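Local coordinates for programmed cell death 6-interacting protein (Homo sapiens, PDB 5WA1) that takes part in multivesicular body biogenesis, endocytosis, membrane repair and cytokinesis, and through its Bro1 domain, the part present here, binds CHMP4 proteins of the ESCRT-III machinery, at residues Leu145-Ala156 against His173-Ile184; Asp203-Ile211 against Gln251-Val262. All blocks are in the same frame, centred on the assembly; numbering follows the deposited sequence.

Contact 1: residues Leu145-Ala156 against His173-Ile184; sequences LFNCAALASQIA and HYQFASGAFLHI
The Phe181 ring carries the methyl of Ala149 over the centre of one face. Ala149 CB lies 3.5 Å from the centroid of the Phe181 ring, a CH-pi contact. The edge of the same ring turns toward a face of Phe146. This is a T-shaped pair, with planes at 68° and Phe181 CE1 3.8 Å from Phe146 CE2. Ala156 CB sits likewise over the centre of the Tyr174 ring, 3.5 Å from its centroid. Phe176 works by its edge instead. Its CD2 meets Ala152 CB at 3.7 Å, and CE2 lies against the backbone of Cys148. With CG anti to the backbone N (chi1 169°), the Phe176 ring swings back to helix 137-157. Ala152 O lies at the edge of the His173 ring, and Ile155 CG2 comes obliquely to His173 CD2 at 3.8 Å.

Helices 137-157 and 164-191 of the Bro1 domain follow each other in the chain and form an antiparallel hairpin. Their segment axes run at 157° to each other and come within 8.3 Å. Alanines line the seam, and Ala149 and Ala177 have their CA atoms 4.1 Å apart.

Leu145 runs alongside Ile184 the other way, and its CD1 touches Ala180 CB. Leu145 CD2 packs at the edge of the His183 ring, whose ND1 is buried without a polar partner. No direct hydrogen bond crosses the seam. One water joins Ala156 O to Tyr174 OH.

Contact 2: residues Asp203-Ile211 against Gln251-Val262; sequences DTVGTLSLI and QCQYKDTLPKEV
Thr207 and Gln251 make the direct hydrogen bond of this contact. Thr207 OG1 donates to Gln251 OE1 at 2.8 Å. The hydroxyl lies in the carbonyl plane, on a lone pair, with a C=O...O angle of 141°. The extended Gln251 chain runs antiparallel to the Thr207 side chain and brings its amide to the helix. Its NE2 end rests on Leu210 CD2, 3.5 Å away.

One water donates to both Thr207 OG1 and Gln251 O. The Thr207 hydroxyl thus gives one bond to Gln251 and takes a longer one from the water. A second water lies between Thr204 OG1 and Thr257 OG1, at distances short enough to leave its details in doubt. Thr204 OG1 also bonds Val198 O.

The one charged pair is at the rim. Asp203 OD2 and Lys255 NZ form a long salt bridge of 3.6 Å. The Lys255 chain is bent at chi2 (-95°) and lies across the Asp203 side chain. Lys255 also closes a type I beta turn that starts at Cys252.

The apolar part centres on the two methyls of Leu258. CD2 meets Leu208 CD2 at 3.9 Å and also Thr204 CG2. CD1 meets Ile211 CD1 tip to tip at 4.0 Å. Ile211 CD1 also touches Val262 CG1, and Thr207 CG2 lies 3.8 Å from Cys252 SG.

The 251-262 segment runs from the end of helix 231-252 to the start of helix 262-287 and packs along helix 202-226. Phe120 adds to the cover over Thr204 and Leu258. Leu266 of helix 262-287 touches both Ile211 and Cys252.

Both segments of contact 1 come earlier in the chain than either segment of contact 2. Their centres are about 15 Å apart. Contact 1 pairs helices 137-157 and 164-191 about 5 Å from the chain centre. Contact 2 lies farther out, about 11 Å from it, and is partly buried. Successive helices 164-191 and 202-226 join them: Ser178 O probably accepts a hydrogen bond from Ser209 OG, and Phe181 packs on Leu208. The packing thus continues through the helical Bro1 domain, from a buried hairpin to a more exposed loop. Contact 2 falls within the region that interacts with CHMP4A, CHMP4B and CHMP4C; contact 1 precedes that region in sequence.

Contact 1: residues Leu145-Ala156 against His173-Ile184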
loop_
_atom_site.group_PDB
_atom_site.type_symbol
_atom_site.label_atom_id
_atom_site.label_comp_id
_atom_site.label_asym_id
_atom_site.label_seq_id
_atom_site.Cartn_x
_atom_site.Cartn_y
_atom_site.Cartn_z
ATOM N N LEU A 145 -4.680 -10.362 -7.953
ATOM C CA LEU A 145 -4.909 -9.451 -6.835
ATOM C C LEU A 145 -3.630 -8.720 -6.446
ATOM O O LEU A 145 -3.685 -7.564 -6.016
ATOM C CB LEU A 145 -5.480 -10.204 -5.630
ATOM C CG LEU A 145 -5.859 -9.289 -4.455
ATOM C CD1 LEU A 145 -6.798 -8.180 -4.923
ATOM C CD2 LEU A 145 -6.471 -10.085 -3.298
ATOM N N PHE A 146 -2.475 -9.375 -6.596
ATOM C CA PHE A 146 -1.198 -8.701 -6.384
ATOM C C PHE A 146 -1.057 -7.496 -7.302
ATOM O O PHE A 146 -0.624 -6.422 -6.872
ATOM C CB PHE A 146 -0.045 -9.684 -6.623
ATOM C CG PHE A 146 1.318 -9.126 -6.275
ATOM C CD1 PHE A 146 2.025 -8.353 -7.189
ATOM C CD2 PHE A 146 1.888 -9.386 -5.038
ATOM C CE1 PHE A 146 3.267 -7.836 -6.866
ATOM C CE2 PHE A 146 3.141 -8.883 -4.708
ATOM C CZ PHE A 146 3.830 -8.107 -5.623
ATOM N N ASN A 147 -1.396 -7.665 -8.580
ATOM C CA ASN A 147 -1.249 -6.565 -9.525
ATOM C C ASN A 147 -2.281 -5.474 -9.282
ATOM O O ASN A 147 -1.995 -4.304 -9.540
ATOM C CB ASN A 147 -1.328 -7.090 -10.966
ATOM C CG ASN A 147 -0.022 -7.728 -11.416
ATOM O OD1 ASN A 147 0.854 -7.988 -10.595
ATOM N ND2 ASN A 147 0.115 -7.979 -12.716
ATOM N N CYS A 148 -3.482 -5.827 -8.804
ATOM C CA CYS A 148 -4.424 -4.788 -8.389
ATOM C C CYS A 148 -3.804 -3.922 -7.303
ATOM O O CYS A 148 -3.805 -2.687 -7.391
ATOM C CB CYS A 148 -5.723 -5.404 -7.873
ATOM S SG CYS A 148 -6.678 -6.356 -9.084
ATOM N N ALA A 149 -3.265 -4.566 -6.266
ATOM C CA ALA A 149 -2.629 -3.832 -5.174
ATOM C C ALA A 149 -1.431 -3.031 -5.670
ATOM O O ALA A 149 -1.263 -1.858 -5.310
ATOM C CB ALA A 149 -2.208 -4.812 -4.077
ATOM N N ALA A 150 -0.588 -3.648 -6.504
ATOM C CA ALA A 150 0.604 -2.974 -7.010
ATOM C C ALA A 150 0.235 -1.768 -7.865
ATOM O O ALA A 150 0.802 -0.680 -7.706
ATOM C CB ALA A 150 1.455 -3.964 -7.815
ATOM N N LEU A 151 -0.702 -1.944 -8.802
ATOM C CA LEU A 151 -1.108 -0.811 -9.625
ATOM C C LEU A 151 -1.757 0.277 -8.774
ATOM O O LEU A 151 -1.510 1.471 -8.989
ATOM C CB LEU A 151 -2.040 -1.283 -10.753
ATOM C CG LEU A 151 -2.481 -0.186 -11.727
ATOM C CD1 LEU A 151 -1.279 0.429 -12.424
ATOM C CD2 LEU A 151 -3.492 -0.685 -12.762
ATOM N N ALA A 152 -2.550 -0.112 -7.771
ATOM C CA ALA A 152 -3.122 0.880 -6.861
ATOM C C ALA A 152 -2.031 1.641 -6.115
ATOM O O ALA A 152 -2.147 2.856 -5.900
ATOM C CB ALA A 152 -4.065 0.208 -5.864
ATOM N N SER A 153 -0.966 0.943 -5.701
ATOM C CA SER A 153 0.139 1.626 -5.029
ATOM C C SER A 153 0.834 2.597 -5.971
ATOM O O SER A 153 1.279 3.667 -5.542
ATOM C CB SER A 153 1.147 0.610 -4.476
ATOM O OG SER A 153 2.040 0.159 -5.496
ATOM N N GLN A 154 0.921 2.254 -7.260
ATOM C CA GLN A 154 1.558 3.155 -8.214
ATOM C C GLN A 154 0.694 4.377 -8.487
ATOM O O GLN A 154 1.212 5.496 -8.608
ATOM C CB GLN A 154 1.863 2.416 -9.516
ATOM C CG GLN A 154 2.876 1.283 -9.350
ATOM C CD GLN A 154 3.282 0.691 -10.687
ATOM O OE1 GLN A 154 3.270 1.382 -11.702
ATOM N NE2 GLN A 154 3.631 -0.596 -10.699
ATOM N N ILE A 155 -0.621 4.185 -8.597
ATOM C CA ILE A 155 -1.529 5.312 -8.784
ATOM C C ILE A 155 -1.483 6.233 -7.570
ATOM O O ILE A 155 -1.458 7.463 -7.701
ATOM C CB ILE A 155 -2.956 4.801 -9.061
ATOM C CG1 ILE A 155 -3.003 4.072 -10.405
ATOM C CG2 ILE A 155 -3.958 5.953 -9.000
ATOM C CD1 ILE A 155 -4.301 3.290 -10.673
ATOM N N ALA A 156 -1.467 5.653 -6.371
ATOM C CA ALA A 156 -1.412 6.466 -5.157
ATOM C C ALA A 156 -0.121 7.268 -5.088
ATOM O O ALA A 156 -0.133 8.463 -4.748
ATOM C CB ALA A 156 -1.549 5.572 -3.926
ATOM N N HIS A 173 -6.325 4.527 -2.199
ATOM C CA HIS A 173 -5.605 3.475 -2.915
ATOM C C HIS A 173 -4.572 2.765 -2.038
ATOM O O HIS A 173 -4.370 1.549 -2.188
ATOM C CB HIS A 173 -4.956 4.064 -4.168
ATOM C CG HIS A 173 -5.915 4.242 -5.311
ATOM N ND1 HIS A 173 -7.082 4.969 -5.197
ATOM C CD2 HIS A 173 -5.885 3.779 -6.582
ATOM C CE1 HIS A 173 -7.722 4.951 -6.353
ATOM N NE2 HIS A 173 -7.018 4.236 -7.209
ATOM N N TYR A 174 -3.916 3.486 -1.118
ATOM C CA TYR A 174 -2.991 2.834 -0.188
ATOM C C TYR A 174 -3.722 1.881 0.744
ATOM O O TYR A 174 -3.224 0.791 1.037
ATOM C CB TYR A 174 -2.222 3.874 0.632
ATOM C CG TYR A 174 -1.103 4.552 -0.114
ATOM C CD1 TYR A 174 -0.202 3.819 -0.884
ATOM C CD2 TYR A 174 -0.929 5.935 -0.028
ATOM C CE1 TYR A 174 0.833 4.451 -1.568
ATOM C CE2 TYR A 174 0.093 6.567 -0.707
ATOM C CZ TYR A 174 0.965 5.818 -1.479
ATOM O OH TYR A 174 1.987 6.443 -2.158
ATOM N N GLN A 175 -4.916 2.260 1.204
ATOM C CA GLN A 175 -5.674 1.362 2.069
ATOM C C GLN A 175 -6.190 0.155 1.294
ATOM O O GLN A 175 -6.240 -0.958 1.831
ATOM C CB GLN A 175 -6.818 2.119 2.735
ATOM C CG GLN A 175 -6.320 3.090 3.812
ATOM C CD GLN A 175 -7.454 3.873 4.426
ATOM O OE1 GLN A 175 -7.997 3.495 5.468
ATOM N NE2 GLN A 175 -7.841 4.956 3.766
ATOM N N PHE A 176 -6.583 0.354 0.034
ATOM C CA PHE A 176 -6.938 -0.783 -0.806
ATOM C C PHE A 176 -5.744 -1.713 -0.997
ATOM O O PHE A 176 -5.853 -2.924 -0.786
ATOM C CB PHE A 176 -7.464 -0.312 -2.163
ATOM C CG PHE A 176 -7.601 -1.435 -3.150
ATOM C CD1 PHE A 176 -8.714 -2.252 -3.123
ATOM C CD2 PHE A 176 -6.575 -1.728 -4.041
ATOM C CE1 PHE A 176 -8.833 -3.330 -4.012
ATOM C CE2 PHE A 176 -6.677 -2.800 -4.921
ATOM C CZ PHE A 176 -7.811 -3.595 -4.905
ATOM N N ALA A 177 -4.592 -1.162 -1.400
ATOM C CA ALA A 177 -3.410 -1.995 -1.595
ATOM C C ALA A 177 -3.048 -2.738 -0.316
ATOM O O ALA A 177 -2.738 -3.935 -0.352
ATOM C CB ALA A 177 -2.229 -1.147 -2.075
ATOM N N SER A 178 -3.126 -2.055 0.827
ATOM C CA SER A 178 -2.837 -2.699 2.104
ATOM C C SER A 178 -3.761 -3.882 2.351
ATOM O O SER A 178 -3.314 -4.951 2.783
ATOM C CB SER A 178 -2.965 -1.688 3.247
ATOM O OG SER A 178 -2.706 -2.320 4.503
ATOM N N GLY A 179 -5.061 -3.704 2.101
ATOM C CA GLY A 179 -6.000 -4.788 2.328
ATOM C C GLY A 179 -5.860 -5.909 1.321
ATOM O O GLY A 179 -6.110 -7.078 1.642
ATOM N N ALA A 180 -5.457 -5.583 0.093
ATOM C CA ALA A 180 -5.315 -6.621 -0.920
ATOM C C ALA A 180 -4.057 -7.452 -0.690
ATOM O O ALA A 180 -4.099 -8.678 -0.822
ATOM C CB ALA A 180 -5.308 -6.005 -2.320
ATOM N N PHE A 181 -2.932 -6.808 -0.346
ATOM C CA PHE A 181 -1.749 -7.577 0.033
ATOM C C PHE A 181 -2.040 -8.441 1.250
ATOM O O PHE A 181 -1.576 -9.582 1.338
ATOM C CB PHE A 181 -0.560 -6.654 0.321
ATOM C CG PHE A 181 0.042 -6.026 -0.906
ATOM C CD1 PHE A 181 0.386 -6.795 -2.006
ATOM C CD2 PHE A 181 0.277 -4.650 -0.948
ATOM C CE1 PHE A 181 0.950 -6.210 -3.140
ATOM C CE2 PHE A 181 0.832 -4.059 -2.075
ATOM C CZ PHE A 181 1.178 -4.836 -3.169
ATOM N N LEU A 182 -2.824 -7.913 2.194
ATOM C CA LEU A 182 -3.152 -8.682 3.393
ATOM C C LEU A 182 -4.064 -9.855 3.065
ATOM O O LEU A 182 -3.937 -10.934 3.662
ATOM C CB LEU A 182 -3.805 -7.778 4.432
ATOM C CG LEU A 182 -4.064 -8.464 5.766
ATOM C CD1 LEU A 182 -2.741 -8.883 6.386
ATOM C CD2 LEU A 182 -4.830 -7.540 6.685
ATOM N N HIS A 183 -5.003 -9.666 2.134
ATOM C CA HIS A 183 -5.832 -10.789 1.700
ATOM C C HIS A 183 -4.983 -11.884 1.067
ATOM O O HIS A 183 -5.227 -13.075 1.290
ATOM C CB HIS A 183 -6.909 -10.313 0.725
ATOM C CG HIS A 183 -7.966 -11.339 0.457
ATOM N ND1 HIS A 183 -8.081 -11.992 -0.751
ATOM C CD2 HIS A 183 -8.958 -11.821 1.241
ATOM C CE1 HIS A 183 -9.095 -12.836 -0.698
ATOM N NE2 HIS A 183 -9.644 -12.753 0.500
ATOM N N ILE A 184 -3.974 -11.502 0.278
ATOM C CA ILE A 184 -3.087 -12.509 -0.300
ATOM C C ILE A 184 -2.339 -13.245 0.803
ATOM O O ILE A 184 -2.186 -14.472 0.756
ATOM C CB ILE A 184 -2.116 -11.871 -1.306
ATOM C CG1 ILE A 184 -2.886 -11.162 -2.418
ATOM C CG2 ILE A 184 -1.194 -12.931 -1.908
ATOM C CD1 ILE A 184 -1.997 -10.456 -3.395
HETATM O O HOH W 1 1.486 9.310 -2.621
#

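Contact 2: residues Asp203-Ile211 against Gln251-Val262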
loop_
_atom_site.group_PDB
_atom_site.type_symbol
_atom_site.label_atom_id
_atom_site.label_comp_id
_atom_site.label_asym_id
_atom_site.label_seq_id
_atom_site.Cartn_x
_atom_site.Cartn_y
_atom_site.Cartn_z
ATOM N N ASP A 203 5.051 -13.770 3.996
ATOM C CA ASP A 203 5.958 -12.823 4.642
ATOM C C ASP A 203 6.134 -11.558 3.808
ATOM O O ASP A 203 6.132 -10.445 4.344
ATOM C CB ASP A 203 7.308 -13.485 4.903
ATOM C CG ASP A 203 7.359 -14.184 6.242
ATOM O OD1 ASP A 203 6.280 -14.547 6.757
ATOM O OD2 ASP A 203 8.472 -14.363 6.785
ATOM N N THR A 204 6.279 -11.710 2.493
ATOM C CA THR A 204 6.486 -10.550 1.635
ATOM C C THR A 204 5.238 -9.679 1.561
ATOM O O THR A 204 5.327 -8.453 1.691
ATOM C CB THR A 204 6.903 -10.996 0.234
ATOM O OG1 THR A 204 8.074 -11.813 0.323
ATOM C CG2 THR A 204 7.195 -9.783 -0.640
ATOM N N VAL A 205 4.067 -10.287 1.324
ATOM C CA VAL A 205 2.865 -9.476 1.140
ATOM C C VAL A 205 2.373 -8.927 2.471
ATOM O O VAL A 205 1.737 -7.870 2.511
ATOM C CB VAL A 205 1.756 -10.260 0.409
ATOM C CG1 VAL A 205 2.064 -10.344 -1.090
ATOM C CG2 VAL A 205 1.569 -11.648 1.006
ATOM N N GLY A 206 2.665 -9.609 3.579
ATOM C CA GLY A 206 2.406 -9.011 4.877
ATOM C C GLY A 206 3.198 -7.734 5.091
ATOM O O GLY A 206 2.681 -6.750 5.630
ATOM N N THR A 207 4.464 -7.724 4.666
ATOM C CA THR A 207 5.259 -6.507 4.818
ATOM C C THR A 207 4.772 -5.415 3.872
ATOM O O THR A 207 4.659 -4.251 4.265
ATOM C CB THR A 207 6.745 -6.799 4.593
ATOM O OG1 THR A 207 7.218 -7.669 5.625
ATOM C CG2 THR A 207 7.565 -5.508 4.629
ATOM N N LEU A 208 4.474 -5.772 2.621
ATOM C CA LEU A 208 3.902 -4.799 1.698
ATOM C C LEU A 208 2.597 -4.227 2.239
ATOM O O LEU A 208 2.317 -3.038 2.061
ATOM C CB LEU A 208 3.659 -5.444 0.327
ATOM C CG LEU A 208 4.923 -5.876 -0.423
ATOM C CD1 LEU A 208 4.549 -6.659 -1.680
ATOM C CD2 LEU A 208 5.751 -4.657 -0.778
ATOM N N SER A 209 1.772 -5.064 2.869
ATOM C CA SER A 209 0.524 -4.560 3.431
ATOM C C SER A 209 0.792 -3.489 4.481
ATOM O O SER A 209 0.117 -2.453 4.520
ATOM C CB SER A 209 -0.272 -5.713 4.037
ATOM O OG SER A 209 -1.453 -5.247 4.659
ATOM N N LEU A 210 1.777 -3.721 5.343
ATOM C CA LEU A 210 2.110 -2.727 6.363
ATOM C C LEU A 210 2.704 -1.462 5.754
ATOM O O LEU A 210 2.413 -0.348 6.217
ATOM C CB LEU A 210 3.061 -3.352 7.376
ATOM C CG LEU A 210 3.500 -2.461 8.530
ATOM C CD1 LEU A 210 2.299 -1.795 9.198
ATOM C CD2 LEU A 210 4.274 -3.318 9.513
ATOM N N ILE A 211 3.539 -1.596 4.721
ATOM C CA ILE A 211 4.098 -0.408 4.072
ATOM C C ILE A 211 2.981 0.473 3.512
ATOM O O ILE A 211 3.000 1.703 3.655
ATOM C CB ILE A 211 5.093 -0.819 2.969
ATOM C CG1 ILE A 211 6.326 -1.483 3.577
ATOM C CG2 ILE A 211 5.463 0.396 2.105
ATOM C CD1 ILE A 211 7.248 -2.136 2.545
ATOM N N GLN A 251 10.467 -5.493 9.835
ATOM C CA GLN A 251 10.243 -6.725 9.078
ATOM C C GLN A 251 11.193 -6.858 7.894
ATOM O O GLN A 251 11.359 -7.960 7.372
ATOM C CB GLN A 251 8.794 -6.797 8.584
ATOM C CG GLN A 251 7.774 -6.824 9.708
ATOM C CD GLN A 251 6.355 -6.757 9.204
ATOM O OE1 GLN A 251 6.110 -6.823 8.002
ATOM N NE2 GLN A 251 5.407 -6.618 10.122
ATOM N N CYS A 252 11.814 -5.763 7.462
ATOM C CA CYS A 252 12.792 -5.785 6.383
ATOM C C CYS A 252 14.220 -5.919 6.872
ATOM O O CYS A 252 15.117 -6.103 6.042
ATOM C CB CYS A 252 12.712 -4.503 5.557
ATOM S SG CYS A 252 11.162 -4.273 4.795
ATOM N N GLN A 253 14.437 -5.843 8.187
ATOM C CA GLN A 253 15.787 -5.708 8.726
ATOM C C GLN A 253 16.703 -6.822 8.249
ATOM O O GLN A 253 17.867 -6.578 7.907
ATOM C CB GLN A 253 15.738 -5.688 10.252
ATOM C CG GLN A 253 15.970 -4.343 10.868
ATOM C CD GLN A 253 16.077 -4.447 12.366
ATOM O OE1 GLN A 253 15.745 -5.484 12.947
ATOM N NE2 GLN A 253 16.553 -3.386 13.005
ATOM N N TYR A 254 16.202 -8.055 8.225
ATOM C CA TYR A 254 17.028 -9.212 7.928
ATOM C C TYR A 254 16.638 -9.878 6.613
ATOM O O TYR A 254 17.066 -11.002 6.352
ATOM C CB TYR A 254 16.952 -10.212 9.084
ATOM C CG TYR A 254 17.371 -9.625 10.421
ATOM C CD1 TYR A 254 18.710 -9.463 10.740
ATOM C CD2 TYR A 254 16.422 -9.218 11.352
ATOM C CE1 TYR A 254 19.100 -8.920 11.960
ATOM C CE2 TYR A 254 16.801 -8.669 12.573
ATOM C CZ TYR A 254 18.145 -8.528 12.871
ATOM O OH TYR A 254 18.531 -7.993 14.082
ATOM N N LYS A 255 15.849 -9.200 5.781
ATOM C CA LYS A 255 15.365 -9.735 4.516
ATOM C C LYS A 255 15.877 -8.866 3.377
ATOM O O LYS A 255 15.993 -7.647 3.520
ATOM C CB LYS A 255 13.831 -9.775 4.482
ATOM C CG LYS A 255 13.184 -10.497 5.654
ATOM C CD LYS A 255 12.874 -11.943 5.314
ATOM C CE LYS A 255 12.155 -12.638 6.455
ATOM N NZ LYS A 255 11.975 -14.096 6.192
ATOM N N ASP A 256 16.197 -9.490 2.254
ATOM C CA ASP A 256 16.614 -8.758 1.065
ATOM C C ASP A 256 15.715 -9.108 -0.112
ATOM O O ASP A 256 16.173 -9.282 -1.244
ATOM C CB ASP A 256 18.073 -9.034 0.728
ATOM C CG ASP A 256 18.648 -8.006 -0.230
ATOM O OD1 ASP A 256 18.388 -6.796 -0.039
ATOM O OD2 ASP A 256 19.347 -8.415 -1.184
ATOM N N THR A 257 14.416 -9.223 0.145
ATOM C CA THR A 257 13.520 -9.635 -0.925
ATOM C C THR A 257 12.947 -8.433 -1.666
ATOM O O THR A 257 12.819 -8.465 -2.894
ATOM C CB THR A 257 12.416 -10.531 -0.357
ATOM O OG1 THR A 257 11.605 -9.796 0.560
ATOM C CG2 THR A 257 13.033 -11.691 0.384
ATOM N N LEU A 258 12.650 -7.348 -0.947
ATOM C CA LEU A 258 12.141 -6.142 -1.577
ATOM C C LEU A 258 13.282 -5.363 -2.226
ATOM O O LEU A 258 14.453 -5.590 -1.915
ATOM C CB LEU A 258 11.408 -5.285 -0.550
ATOM C CG LEU A 258 10.157 -5.966 0.006
ATOM C CD1 LEU A 258 9.460 -5.069 1.031
ATOM C CD2 LEU A 258 9.198 -6.362 -1.139
ATOM N N PRO A 259 12.966 -4.455 -3.155
ATOM C CA PRO A 259 14.019 -3.663 -3.800
ATOM C C PRO A 259 14.850 -2.887 -2.785
ATOM O O PRO A 259 14.389 -2.550 -1.691
ATOM C CB PRO A 259 13.238 -2.719 -4.719
ATOM C CG PRO A 259 11.971 -3.472 -5.021
ATOM C CD PRO A 259 11.640 -4.205 -3.759
ATOM N N LYS A 260 16.092 -2.589 -3.190
ATOM C CA LYS A 260 17.114 -2.074 -2.281
ATOM C C LYS A 260 16.669 -0.813 -1.552
ATOM O O LYS A 260 17.027 -0.597 -0.388
ATOM C CB LYS A 260 18.395 -1.776 -3.063
ATOM C CG LYS A 260 19.436 -2.865 -3.049
ATOM C CD LYS A 260 20.808 -2.276 -3.359
ATOM C CE LYS A 260 21.087 -1.061 -2.478
ATOM N NZ LYS A 260 22.525 -0.657 -2.464
ATOM N N GLU A 261 15.921 0.045 -2.234
ATOM C CA GLU A 261 15.586 1.349 -1.688
ATOM C C GLU A 261 14.479 1.296 -0.642
ATOM O O GLU A 261 14.273 2.292 0.048
ATOM C CB GLU A 261 15.185 2.301 -2.820
ATOM C CG GLU A 261 13.947 1.870 -3.606
ATOM C CD GLU A 261 14.253 0.926 -4.767
ATOM O OE1 GLU A 261 15.343 0.308 -4.788
ATOM O OE2 GLU A 261 13.391 0.812 -5.666
ATOM N N VAL A 262 13.780 0.167 -0.493
ATOM C CA VAL A 262 12.653 0.115 0.434
ATOM C C VAL A 262 13.134 0.264 1.876
ATOM O O VAL A 262 12.579 1.047 2.655
ATOM C CB VAL A 262 11.852 -1.185 0.234
ATOM C CG1 VAL A 262 10.874 -1.394 1.380
ATOM C CG2 VAL A 262 11.108 -1.134 -1.108
HETATM O O HOH W 2 10.286 -11.558 1.701
HETATM O O HOH W 3 9.839 -8.928 4.679
#